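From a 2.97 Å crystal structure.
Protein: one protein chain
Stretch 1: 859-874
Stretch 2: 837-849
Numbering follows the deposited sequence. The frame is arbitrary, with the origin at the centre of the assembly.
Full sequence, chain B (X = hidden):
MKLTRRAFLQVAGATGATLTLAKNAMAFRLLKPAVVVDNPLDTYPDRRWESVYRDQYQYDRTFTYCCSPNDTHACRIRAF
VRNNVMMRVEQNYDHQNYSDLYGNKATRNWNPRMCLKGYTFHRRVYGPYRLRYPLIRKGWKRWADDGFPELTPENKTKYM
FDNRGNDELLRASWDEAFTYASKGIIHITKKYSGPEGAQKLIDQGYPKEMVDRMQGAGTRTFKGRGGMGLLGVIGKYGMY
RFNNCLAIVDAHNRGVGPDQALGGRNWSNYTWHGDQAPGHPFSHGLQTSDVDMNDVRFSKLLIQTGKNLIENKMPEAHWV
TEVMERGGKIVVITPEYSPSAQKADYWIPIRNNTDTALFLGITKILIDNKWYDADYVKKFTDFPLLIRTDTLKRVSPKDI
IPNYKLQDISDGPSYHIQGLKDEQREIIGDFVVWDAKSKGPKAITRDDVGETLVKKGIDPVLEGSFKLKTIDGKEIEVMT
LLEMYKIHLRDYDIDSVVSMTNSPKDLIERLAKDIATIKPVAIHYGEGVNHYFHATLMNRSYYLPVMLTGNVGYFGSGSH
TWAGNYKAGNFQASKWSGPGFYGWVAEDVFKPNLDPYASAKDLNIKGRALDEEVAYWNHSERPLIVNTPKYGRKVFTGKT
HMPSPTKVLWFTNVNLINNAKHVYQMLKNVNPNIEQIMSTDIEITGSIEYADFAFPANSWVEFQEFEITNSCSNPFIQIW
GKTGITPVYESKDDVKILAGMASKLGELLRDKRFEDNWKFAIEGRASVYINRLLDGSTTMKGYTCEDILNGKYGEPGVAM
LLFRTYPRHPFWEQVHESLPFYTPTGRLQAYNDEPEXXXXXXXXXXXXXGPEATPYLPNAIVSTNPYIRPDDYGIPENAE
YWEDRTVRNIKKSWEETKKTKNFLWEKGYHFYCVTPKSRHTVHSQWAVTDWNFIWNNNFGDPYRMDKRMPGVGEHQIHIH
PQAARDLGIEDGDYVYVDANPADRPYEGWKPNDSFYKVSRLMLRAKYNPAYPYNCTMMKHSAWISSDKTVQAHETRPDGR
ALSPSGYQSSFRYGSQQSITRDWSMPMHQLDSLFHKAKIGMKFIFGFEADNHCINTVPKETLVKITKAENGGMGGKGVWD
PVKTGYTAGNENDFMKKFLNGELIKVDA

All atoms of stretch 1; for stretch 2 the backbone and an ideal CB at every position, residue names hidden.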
ATOM      1  N   ASN B 859       4.627  33.882  -7.439  1.00 45.76           N
ATOM      2  CA  ASN B 859       6.085  33.987  -7.462  1.00 45.53           C
ATOM      3  C   ASN B 859       6.576  35.309  -6.876  1.00 48.61           C
ATOM      4  O   ASN B 859       7.600  35.847  -7.306  1.00 51.53           O
ATOM      5  CB  ASN B 859       6.633  33.788  -8.878  1.00 40.76           C
ATOM      6  CG  ASN B 859       8.044  33.247  -8.879  1.00 42.98           C
ATOM      7  OD1 ASN B 859       8.638  33.041  -7.823  1.00 40.77           O
ATOM      8  ND2 ASN B 859       8.588  33.008 -10.065  1.00 47.09           N
ATOM      9  N   ALA B 860       5.860  35.840  -5.891  1.00 44.93           N
ATOM     10  CA  ALA B 860       6.272  37.083  -5.255  1.00 47.71           C
ATOM     11  C   ALA B 860       7.308  36.808  -4.175  1.00 51.98           C
ATOM     12  O   ALA B 860       7.232  35.804  -3.461  1.00 58.42           O
ATOM     13  CB  ALA B 860       5.063  37.803  -4.657  1.00 42.84           C
ATOM     14  N   ILE B 861       8.277  37.711  -4.053  1.00 51.51           N
ATOM     15  CA  ILE B 861       9.324  37.599  -3.043  1.00 48.40           C
ATOM     16  C   ILE B 861       8.887  38.405  -1.827  1.00 51.67           C
ATOM     17  O   ILE B 861       8.815  39.635  -1.880  1.00 56.36           O
ATOM     18  CB  ILE B 861      10.677  38.086  -3.574  1.00 48.36           C
ATOM     19  CG1 ILE B 861      11.065  37.312  -4.833  1.00 42.95           C
ATOM     20  CG2 ILE B 861      11.748  37.943  -2.500  1.00 42.76           C
ATOM     21  CD1 ILE B 861      12.260  37.885  -5.561  1.00 48.03           C
ATOM     22  N   VAL B 862       8.602  37.712  -0.728  1.00 49.22           N
ATOM     23  CA  VAL B 862       8.118  38.349   0.491  1.00 53.04           C
ATOM     24  C   VAL B 862       9.343  38.723   1.319  1.00 55.62           C
ATOM     25  O   VAL B 862       9.884  37.901   2.061  1.00 57.06           O
ATOM     26  CB  VAL B 862       7.156  37.442   1.261  1.00 58.15           C
ATOM     27  CG1 VAL B 862       6.831  38.040   2.620  1.00 57.94           C
ATOM     28  CG2 VAL B 862       5.881  37.227   0.458  1.00 53.36           C
ATOM     29  N   SER B 863       9.780  39.975   1.188  1.00 61.96           N
ATOM     30  CA  SER B 863      10.899  40.502   1.958  1.00 64.91           C
ATOM     31  C   SER B 863      11.002  42.001   1.716  1.00 61.11           C
ATOM     32  O   SER B 863      10.523  42.519   0.704  1.00 61.29           O
ATOM     33  CB  SER B 863      12.221  39.817   1.590  1.00 58.38           C
ATOM     34  OG  SER B 863      13.297  40.343   2.348  1.00 54.33           O
ATOM     35  N   THR B 864      11.619  42.693   2.676  1.00 57.94           N
ATOM     36  CA  THR B 864      11.992  44.095   2.526  1.00 51.53           C
ATOM     37  C   THR B 864      13.499  44.287   2.598  1.00 54.62           C
ATOM     38  O   THR B 864      13.967  45.431   2.659  1.00 58.98           O
ATOM     39  CB  THR B 864      11.314  44.966   3.589  1.00 44.28           C
ATOM     40  OG1 THR B 864      11.734  44.551   4.894  1.00 51.27           O
ATOM     41  CG2 THR B 864       9.809  44.856   3.488  1.00 43.25           C
ATOM     42  N   ASN B 865      14.261  43.201   2.614  1.00 53.68           N
ATOM     43  CA  ASN B 865      15.710  43.264   2.709  1.00 55.65           C
ATOM     44  C   ASN B 865      16.276  44.096   1.565  1.00 62.36           C
ATOM     45  O   ASN B 865      16.061  43.751   0.393  1.00 57.37           O
ATOM     46  CB  ASN B 865      16.290  41.851   2.678  1.00 59.38           C
ATOM     47  CG  ASN B 865      17.761  41.808   3.047  1.00 62.28           C
ATOM     48  OD1 ASN B 865      18.375  42.835   3.333  1.00 66.99           O
ATOM     49  ND2 ASN B 865      18.335  40.610   3.044  1.00 61.11           N
ATOM     50  N   PRO B 866      16.994  45.189   1.847  1.00 67.00           N
ATOM     51  CA  PRO B 866      17.628  45.951   0.760  1.00 65.41           C
ATOM     52  C   PRO B 866      18.771  45.205   0.100  1.00 58.46           C
ATOM     53  O   PRO B 866      19.301  45.684  -0.911  1.00 60.23           O
ATOM     54  CB  PRO B 866      18.125  47.219   1.463  1.00 69.43           C
ATOM     55  CG  PRO B 866      18.322  46.801   2.884  1.00 55.93           C
ATOM     56  CD  PRO B 866      17.243  45.793   3.167  1.00 57.95           C
ATOM     57  N   TYR B 867      19.163  44.054   0.639  1.00 56.39           N
ATOM     58  CA  TYR B 867      20.232  43.240   0.086  1.00 58.26           C
ATOM     59  C   TYR B 867      19.715  42.156  -0.849  1.00 57.62           C
ATOM     60  O   TYR B 867      20.514  41.380  -1.381  1.00 49.54           O
ATOM     61  CB  TYR B 867      21.042  42.636   1.233  1.00 51.38           C
ATOM     62  CG  TYR B 867      21.491  43.708   2.198  1.00 59.97           C
ATOM     63  CD1 TYR B 867      21.984  44.919   1.726  1.00 65.38           C
ATOM     64  CD2 TYR B 867      21.374  43.538   3.569  1.00 61.82           C
ATOM     65  CE1 TYR B 867      22.379  45.917   2.591  1.00 59.82           C
ATOM     66  CE2 TYR B 867      21.760  44.535   4.444  1.00 69.28           C
ATOM     67  CZ  TYR B 867      22.265  45.722   3.948  1.00 62.73           C
ATOM     68  OH  TYR B 867      22.661  46.720   4.809  1.00 57.69           O
ATOM     69  N   ILE B 868      18.403  42.074  -1.037  1.00 58.14           N
ATOM     70  CA  ILE B 868      17.798  41.292  -2.106  1.00 59.89           C
ATOM     71  C   ILE B 868      17.475  42.272  -3.225  1.00 55.44           C
ATOM     72  O   ILE B 868      16.623  43.152  -3.062  1.00 55.38           O
ATOM     73  CB  ILE B 868      16.542  40.548  -1.633  1.00 65.44           C
ATOM     74  CG1 ILE B 868      16.884  39.576  -0.503  1.00 61.42           C
ATOM     75  CG2 ILE B 868      15.888  39.817  -2.797  1.00 54.81           C
ATOM     76  CD1 ILE B 868      15.667  39.009   0.196  1.00 57.56           C
ATOM     77  N   ARG B 869      18.150  42.135  -4.363  1.00 50.55           N
ATOM     78  CA  ARG B 869      17.997  43.060  -5.486  1.00 52.14           C
ATOM     79  C   ARG B 869      17.713  42.260  -6.747  1.00 52.10           C
ATOM     80  O   ARG B 869      18.579  42.112  -7.618  1.00 53.05           O
ATOM     81  CB  ARG B 869      19.239  43.933  -5.658  1.00 55.58           C
ATOM     82  CG  ARG B 869      20.029  44.142  -4.384  1.00 60.59           C
ATOM     83  CD  ARG B 869      20.700  45.501  -4.365  1.00 59.25           C
ATOM     84  NE  ARG B 869      21.474  45.700  -3.144  1.00 61.20           N
ATOM     85  CZ  ARG B 869      22.780  45.936  -3.122  1.00 67.93           C
ATOM     86  NH1 ARG B 869      23.463  46.002  -4.258  1.00 60.92           N
ATOM     87  NH2 ARG B 869      23.406  46.104  -1.964  1.00 63.17           N
ATOM     88  N   PRO B 870      16.504  41.731  -6.880  1.00 50.51           N
ATOM     89  CA  PRO B 870      16.189  40.886  -8.028  1.00 51.97           C
ATOM     90  C   PRO B 870      15.872  41.721  -9.255  1.00 53.74           C
ATOM     91  O   PRO B 870      15.739  42.946  -9.212  1.00 55.95           O
ATOM     92  CB  PRO B 870      14.953  40.114  -7.568  1.00 52.77           C
ATOM     93  CG  PRO B 870      14.270  41.056  -6.650  1.00 48.10           C
ATOM     94  CD  PRO B 870      15.367  41.827  -5.947  1.00 44.31           C
ATOM     95  N   ASP B 871      15.760  41.049 -10.398  1.00 47.42           N
ATOM     96  CA  ASP B 871      15.362  41.760 -11.637  1.00 50.93           C
ATOM     97  C   ASP B 871      13.974  41.234 -11.960  1.00 51.38           C
ATOM     98  O   ASP B 871      13.831  40.047 -11.969  1.00 54.32           O
ATOM     99  CB  ASP B 871      16.366  41.577 -12.778  1.00 55.38           C
ATOM    100  CG  ASP B 871      15.899  42.116 -14.117  1.00 55.56           C
ATOM    101  OD1 ASP B 871      14.744  42.452 -14.222  1.00 55.68           O
ATOM    102  OD2 ASP B 871      16.699  42.182 -15.041  1.00 52.30           O
ATOM    103  N   ASP B 872      13.005  42.114 -12.176  1.00 47.70           N
ATOM    104  CA  ASP B 872      11.615  41.674 -12.424  1.00 45.63           C
ATOM    105  C   ASP B 872      11.417  41.278 -13.883  1.00 46.11           C
ATOM    106  O   ASP B 872      10.392  40.704 -14.171  1.00 39.88           O
ATOM    107  CB  ASP B 872      10.637  42.755 -11.979  1.00 45.40           C
ATOM    108  CG  ASP B 872      10.540  43.902 -12.955  1.00 57.51           C
ATOM    109  OD1 ASP B 872      11.371  43.974 -13.829  1.00 67.45           O
ATOM    110  OD2 ASP B 872       9.630  44.704 -12.824  1.00 56.87           O
ATOM    111  N   TYR B 873      12.360  41.656 -14.746  1.00 50.52           N
ATOM    112  CA  TYR B 873      12.379  41.458 -16.221  1.00 43.02           C
ATOM    113  C   TYR B 873      11.272  42.267 -16.884  1.00 45.01           C
ATOM    114  O   TYR B 873      10.843  41.900 -17.951  1.00 47.97           O
ATOM    115  CB  TYR B 873      12.331  39.987 -16.620  1.00 39.27           C
ATOM    116  CG  TYR B 873      13.433  39.151 -16.037  1.00 47.01           C
ATOM    117  CD1 TYR B 873      14.603  38.944 -16.730  1.00 50.17           C
ATOM    118  CD2 TYR B 873      13.314  38.585 -14.789  1.00 44.33           C
ATOM    119  CE1 TYR B 873      15.626  38.188 -16.200  1.00 52.41           C
ATOM    120  CE2 TYR B 873      14.329  37.833 -14.242  1.00 42.21           C
ATOM    121  CZ  TYR B 873      15.487  37.631 -14.953  1.00 48.52           C
ATOM    122  OH  TYR B 873      16.495  36.886 -14.438  1.00 49.31           O
ATOM    123  N   GLY B 874      10.858  43.365 -16.268  1.00 52.75           N
ATOM    124  CA  GLY B 874       9.795  44.205 -16.830  1.00 50.86           C
ATOM    125  C   GLY B 874       8.548  43.399 -17.078  1.00 53.87           C
ATOM    126  O   GLY B 874       7.938  43.590 -18.122  1.00 56.79           O
ATOM    127  N   UNK B 837      21.650  33.570  -9.330  1.00 43.32           N
ATOM    128  CA  UNK B 837      20.855  33.498  -8.109  1.00 43.36           C
ATOM    129  C   UNK B 837      20.542  34.893  -7.583  1.00 51.93           C
ATOM    130  O   UNK B 837      19.432  35.155  -7.103  1.00 53.79           O
ATOM    131  CB  UNK B 837      21.587  32.682  -7.041  1.00 43.36           C
ATOM    132  N   UNK B 838      21.507  35.813  -7.665  1.00 51.70           N
ATOM    133  CA  UNK B 838      21.264  37.177  -7.205  1.00 48.26           C
ATOM    134  C   UNK B 838      20.306  37.899  -8.144  1.00 43.69           C
ATOM    135  O   UNK B 838      19.450  38.674  -7.701  1.00 44.84           O
ATOM    136  CB  UNK B 838      22.580  37.949  -7.096  1.00 48.26           C
ATOM    137  N   UNK B 839      20.426  37.653  -9.451  1.00 42.20           N
ATOM    138  CA  UNK B 839      19.481  38.232 -10.402  1.00 43.52           C
ATOM    139  C   UNK B 839      18.068  37.717 -10.171  1.00 49.47           C
ATOM    140  O   UNK B 839      17.094  38.436 -10.424  1.00 49.78           O
ATOM    141  CB  UNK B 839      19.918  37.927 -11.836  1.00 43.52           C
ATOM    142  N   UNK B 840      17.934  36.486  -9.680  1.00 52.57           N
ATOM    143  CA  UNK B 840      16.628  35.914  -9.389  1.00 48.47           C
ATOM    144  C   UNK B 840      16.066  36.377  -8.052  1.00 48.21           C
ATOM    145  O   UNK B 840      14.872  36.182  -7.799  1.00 51.31           O
ATOM    146  CB  UNK B 840      16.716  34.387  -9.407  1.00 48.47           C
ATOM    147  N   UNK B 841      16.892  36.966  -7.192  1.00 49.31           N
ATOM    148  CA  UNK B 841      16.428  37.445  -5.907  1.00 55.32           C
ATOM    149  C   UNK B 841      16.408  36.396  -4.825  1.00 54.08           C
ATOM    150  O   UNK B 841      15.706  36.572  -3.823  1.00 61.49           O
ATOM    151  CB  UNK B 841      15.024  38.033  -6.058  1.00 55.32           C
ATOM    152  N   UNK B 842      17.160  35.312  -4.993  1.00 46.88           N
ATOM    153  CA  UNK B 842      17.156  34.192  -4.064  1.00 52.16           C
ATOM    154  C   UNK B 842      18.545  33.939  -3.489  1.00 52.54           C
ATOM    155  O   UNK B 842      18.863  32.816  -3.095  1.00 41.78           O
ATOM    156  CB  UNK B 842      16.638  32.931  -4.759  1.00 52.16           C
ATOM    157  N   UNK B 843      19.391  34.973  -3.452  1.00 59.74           N
ATOM    158  CA  UNK B 843      20.685  34.838  -2.791  1.00 56.74           C
ATOM    159  C   UNK B 843      20.514  34.502  -1.315  1.00 55.91           C
ATOM    160  O   UNK B 843      21.252  33.673  -0.768  1.00 60.96           O
ATOM    161  CB  UNK B 843      21.500  36.123  -2.947  1.00 56.74           C
ATOM    162  N   UNK B 844      19.547  35.131  -0.658  1.00 58.46           N
ATOM    163  CA  UNK B 844      19.166  34.779   0.699  1.00 52.17           C
ATOM    164  C   UNK B 844      18.113  33.677   0.679  1.00 55.65           C
ATOM    165  O   UNK B 844      17.394  33.488  -0.304  1.00 63.18           O
ATOM    166  CB  UNK B 844      18.646  36.007   1.449  1.00 52.17           C
ATOM    167  N   UNK B 845      18.027  32.946   1.789  1.00 48.93           N
ATOM    168  CA  UNK B 845      16.949  31.979   1.976  1.00 52.20           C
ATOM    169  C   UNK B 845      15.698  32.785   2.314  1.00 47.81           C
ATOM    170  O   UNK B 845      15.507  33.219   3.452  1.00 46.59           O
ATOM    171  CB  UNK B 845      17.278  30.958   3.067  1.00 52.20           C
ATOM    172  N   UNK B 846      14.849  32.998   1.315  1.00 42.44           N
ATOM    173  CA  UNK B 846      13.669  33.840   1.440  1.00 51.84           C
ATOM    174  C   UNK B 846      12.437  33.000   1.135  1.00 53.45           C
ATOM    175  O   UNK B 846      12.510  31.992   0.424  1.00 50.18           O
ATOM    176  CB  UNK B 846      13.752  35.052   0.509  1.00 51.84           C
ATOM    177  N   UNK B 847      11.298  33.414   1.685  1.00 48.17           N
ATOM    178  CA  UNK B 847      10.025  32.790   1.358  1.00 49.54           C
ATOM    179  C   UNK B 847       9.454  33.429   0.100  1.00 51.50           C
ATOM    180  O   UNK B 847       9.437  34.657  -0.031  1.00 55.44           O
ATOM    181  CB  UNK B 847       9.041  32.913   2.523  1.00 49.54           C
ATOM    182  N   UNK B 848       8.992  32.591  -0.823  1.00 45.65           N
ATOM    183  CA  UNK B 848       8.379  33.058  -2.055  1.00 48.62           C
ATOM    184  C   UNK B 848       7.103  32.274  -2.309  1.00 53.53           C
ATOM    185  O   UNK B 848       7.044  31.068  -2.052  1.00 53.78           O
ATOM    186  CB  UNK B 848       9.344  32.923  -3.234  1.00 48.62           C
ATOM    187  N   UNK B 849       6.088  32.964  -2.819  1.00 52.56           N
ATOM    188  CA  UNK B 849       4.832  32.322  -3.162  1.00 49.44           C
ATOM    189  C   UNK B 849       4.983  31.574  -4.480  1.00 46.07           C
ATOM    190  O   UNK B 849       5.859  31.871  -5.293  1.00 51.56           O
ATOM    191  CB  UNK B 849       3.701  33.349  -3.248  1.00 49.44           C
TER

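Position 837 lies in a helix, with phi/psi of -67/-39 and nothing of stretch 1 within 5.5 Å of its ideal CB. Stretch 1 sets no requirement, and almost any helix-compatible residue would suit; it is Ile-837. At 838, CA-to-CB runs sideways and the ideal CB has no neighbour within that radius, so many residues are possible. Ile-838 engages mainly through its backbone: a water donates to its O (2.9 Å) and accepts from Arg-869 N (3.2 Å).

Position 839 points away, but its ideal CB is 4.4 Å from Tyr-873 OH and 5.2 Å from Asp-871 CB. A long side chain could return toward the tyrosine hydroxyl; the nearby carboxylate would favour a basic or neutral polar end. The residue is Glu-839, extended (t, t), with OE2 3.2 Å from Tyr-873 OH and 4.1 Å from Asp-871 OD2, a pairing of like charges. Its backbone is better matched, since Asp-871 N donates to Glu-839 O at 2.9 Å and 155°.

At 840 the CB points away into space free of stretch 1, so small or large residues would fit. Tyr-840 reaches back with its ring: CE1 lies 3.2 Å from Tyr-873 OH, which sits at the ring edge.

Position 841 is the most restrictive. Phi is positive (85/20), and an ideal CB would fall 2.6 Å from Pro-870 CB and 2.8 Å from Ile-861 CD1, both clashes, while jamming against the preceding carbonyl. Glycine is indicated twice over, and Gly-841 is found, closing the helix in a Schellman motif. Its CA packs 3.5 Å from Pro-870 CB.

Position 842 points away and is unconstrained by stretch 1; Glu-842 is deposited.

At 843 the CB points toward stretch 1, where Tyr-867 O offers an acceptor. A donor beyond CB, as in asparagine or glutamine, is plausible. Asn-843 ND2 donates to Tyr-867 O at 3.3 Å and 161°.

The ideal CB of 844 is 4.4 Å from Ile-868 CD1 and 4.9 Å from Asn-865 ND2, suiting a large apolar or aromatic group. Phe-844 places CD2 3.8 Å from Ile-868 CG1, with Asn-865 ND2 over one ring face, 3.4 Å from CE2.

Position 845 points away, leaving the choice free; it is Ile-845. At 846, Ile-868 CD1 and Ile-861 CG2 lie 4.4 and 4.6 Å from the ideal CB, favouring a compact aliphatic. Val-846 CG2 meets Ile-861 CG2 at 3.9 Å.

At 847 the ideal CB is 5.1 Å from Val-862 CB, so many residues would fit. His-847 brings its ring edge to Val-862 CG2, 4.3 Å from ND1.

At 848, paired antiparallel with Ile-861, Asn-859 supplies carbonyl acceptors, so a long donor suits. Arg-848 NH1 donates to Asn-859 O (3.2 Å, 172°), Ile-861 CG1 covers one guanidinium face, and NH2 forms a salt bridge with Glu-842 OE1 (2.5 Å).

At 849 the ideal CB, directed sideways, lies 4.2 Å from Ala-860 N, and polar or apolar chains could lead away; Glu-849 does, its N donating to Ala-860 O at 3.1 Å.

Stretch 2 (837-849) IIEYGENFIVHRE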
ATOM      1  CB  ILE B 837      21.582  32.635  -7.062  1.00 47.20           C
ATOM      2  CG1 ILE B 837      21.755  31.208  -7.586  1.00 46.34           C
ATOM      3  CG2 ILE B 837      20.822  32.625  -5.749  1.00 48.27           C
ATOM      4  CD1 ILE B 837      22.667  30.353  -6.743  1.00 45.32           C
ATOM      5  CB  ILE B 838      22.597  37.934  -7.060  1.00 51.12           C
ATOM      6  CG1 ILE B 838      23.491  37.247  -6.028  1.00 57.53           C
ATOM      7  CG2 ILE B 838      22.354  39.384  -6.670  1.00 37.46           C
ATOM      8  CD1 ILE B 838      24.909  37.775  -6.004  1.00 57.82           C
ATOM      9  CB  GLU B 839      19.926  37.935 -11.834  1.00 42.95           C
ATOM     10  CG  GLU B 839      19.081  38.616 -12.903  1.00 50.72           C
ATOM     11  CD  GLU B 839      19.532  38.275 -14.310  1.00 61.95           C
ATOM     12  OE1 GLU B 839      20.462  37.454 -14.456  1.00 63.99           O
ATOM     13  OE2 GLU B 839      18.955  38.825 -15.272  1.00 63.60           O
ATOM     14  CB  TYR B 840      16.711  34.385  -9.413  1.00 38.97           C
ATOM     15  CG  TYR B 840      17.081  33.815 -10.767  1.00 41.53           C
ATOM     16  CD1 TYR B 840      16.899  34.558 -11.928  1.00 39.55           C
ATOM     17  CD2 TYR B 840      17.625  32.542 -10.884  1.00 43.75           C
ATOM     18  CE1 TYR B 840      17.241  34.047 -13.165  1.00 39.66           C
ATOM     19  CE2 TYR B 840      17.971  32.023 -12.119  1.00 37.99           C
ATOM     20  CZ  TYR B 840      17.775  32.781 -13.256  1.00 40.00           C
ATOM     21  OH  TYR B 840      18.115  32.272 -14.489  1.00 44.81           O
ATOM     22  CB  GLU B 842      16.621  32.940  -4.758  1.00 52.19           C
ATOM     23  CG  GLU B 842      15.156  32.632  -4.484  1.00 56.00           C
ATOM     24  CD  GLU B 842      14.532  31.785  -5.578  1.00 58.07           C
ATOM     25  OE1 GLU B 842      14.506  32.242  -6.740  1.00 58.32           O
ATOM     26  OE2 GLU B 842      14.087  30.656  -5.284  1.00 62.82           O
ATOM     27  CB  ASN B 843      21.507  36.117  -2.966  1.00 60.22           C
ATOM     28  CG  ASN B 843      20.760  37.362  -2.529  1.00 58.86           C
ATOM     29  OD1 ASN B 843      19.643  37.286  -2.019  1.00 66.33           O
ATOM     30  ND2 ASN B 843      21.378  38.520  -2.727  1.00 53.54           N
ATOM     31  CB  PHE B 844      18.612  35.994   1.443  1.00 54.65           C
ATOM     32  CG  PHE B 844      19.659  36.971   1.883  1.00 59.45           C
ATOM     33  CD1 PHE B 844      20.373  36.760   3.050  1.00 58.06           C
ATOM     34  CD2 PHE B 844      19.921  38.107   1.138  1.00 57.49           C
ATOM     35  CE1 PHE B 844      21.333  37.659   3.462  1.00 57.01           C
ATOM     36  CE2 PHE B 844      20.881  39.011   1.544  1.00 58.37           C
ATOM     37  CZ  PHE B 844      21.587  38.787   2.708  1.00 58.69           C
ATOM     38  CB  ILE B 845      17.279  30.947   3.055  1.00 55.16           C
ATOM     39  CG1 ILE B 845      18.489  30.112   2.629  1.00 50.48           C
ATOM     40  CG2 ILE B 845      16.083  30.046   3.315  1.00 53.85           C
ATOM     41  CD1 ILE B 845      19.053  29.242   3.728  1.00 43.16           C
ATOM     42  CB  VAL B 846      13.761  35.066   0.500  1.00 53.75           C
ATOM     43  CG1 VAL B 846      13.667  34.635  -0.959  1.00 53.10           C
ATOM     44  CG2 VAL B 846      12.700  36.108   0.839  1.00 51.17           C
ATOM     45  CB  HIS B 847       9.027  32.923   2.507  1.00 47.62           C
ATOM     46  CG  HIS B 847       7.663  32.410   2.173  1.00 49.96           C
ATOM     47  ND1 HIS B 847       6.694  33.196   1.587  1.00 55.80           N
ATOM     48  CD2 HIS B 847       7.112  31.183   2.322  1.00 52.80           C
ATOM     49  CE1 HIS B 847       5.602  32.478   1.400  1.00 50.86           C
ATOM     50  NE2 HIS B 847       5.828  31.253   1.838  1.00 61.81           N
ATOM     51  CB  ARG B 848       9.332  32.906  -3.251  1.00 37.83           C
ATOM     52  CG  ARG B 848      10.584  33.760  -3.164  1.00 46.76           C
ATOM     53  CD  ARG B 848      11.420  33.638  -4.427  1.00 44.64           C
ATOM     54  NE  ARG B 848      10.745  34.221  -5.583  1.00 46.32           N
ATOM     55  CZ  ARG B 848      11.241  34.222  -6.816  1.00 49.16           C
ATOM     56  NH1 ARG B 848      10.556  34.778  -7.806  1.00 45.34           N
ATOM     57  NH2 ARG B 848      12.419  33.668  -7.060  1.00 42.42           N
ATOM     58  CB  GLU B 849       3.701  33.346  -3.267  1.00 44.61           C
ATOM     59  CG  GLU B 849       3.366  34.062  -1.964  1.00 51.61           C
ATOM     60  CD  GLU B 849       2.767  33.140  -0.916  1.00 56.54           C
ATOM     61  OE1 GLU B 849       2.103  32.151  -1.292  1.00 61.21           O
ATOM     62  OE2 GLU B 849       2.955  33.408   0.288  1.00 51.37           O
TER
HETATM   63  O   HOH W   1      19.238  39.185  -4.861  1.00 43.23           O
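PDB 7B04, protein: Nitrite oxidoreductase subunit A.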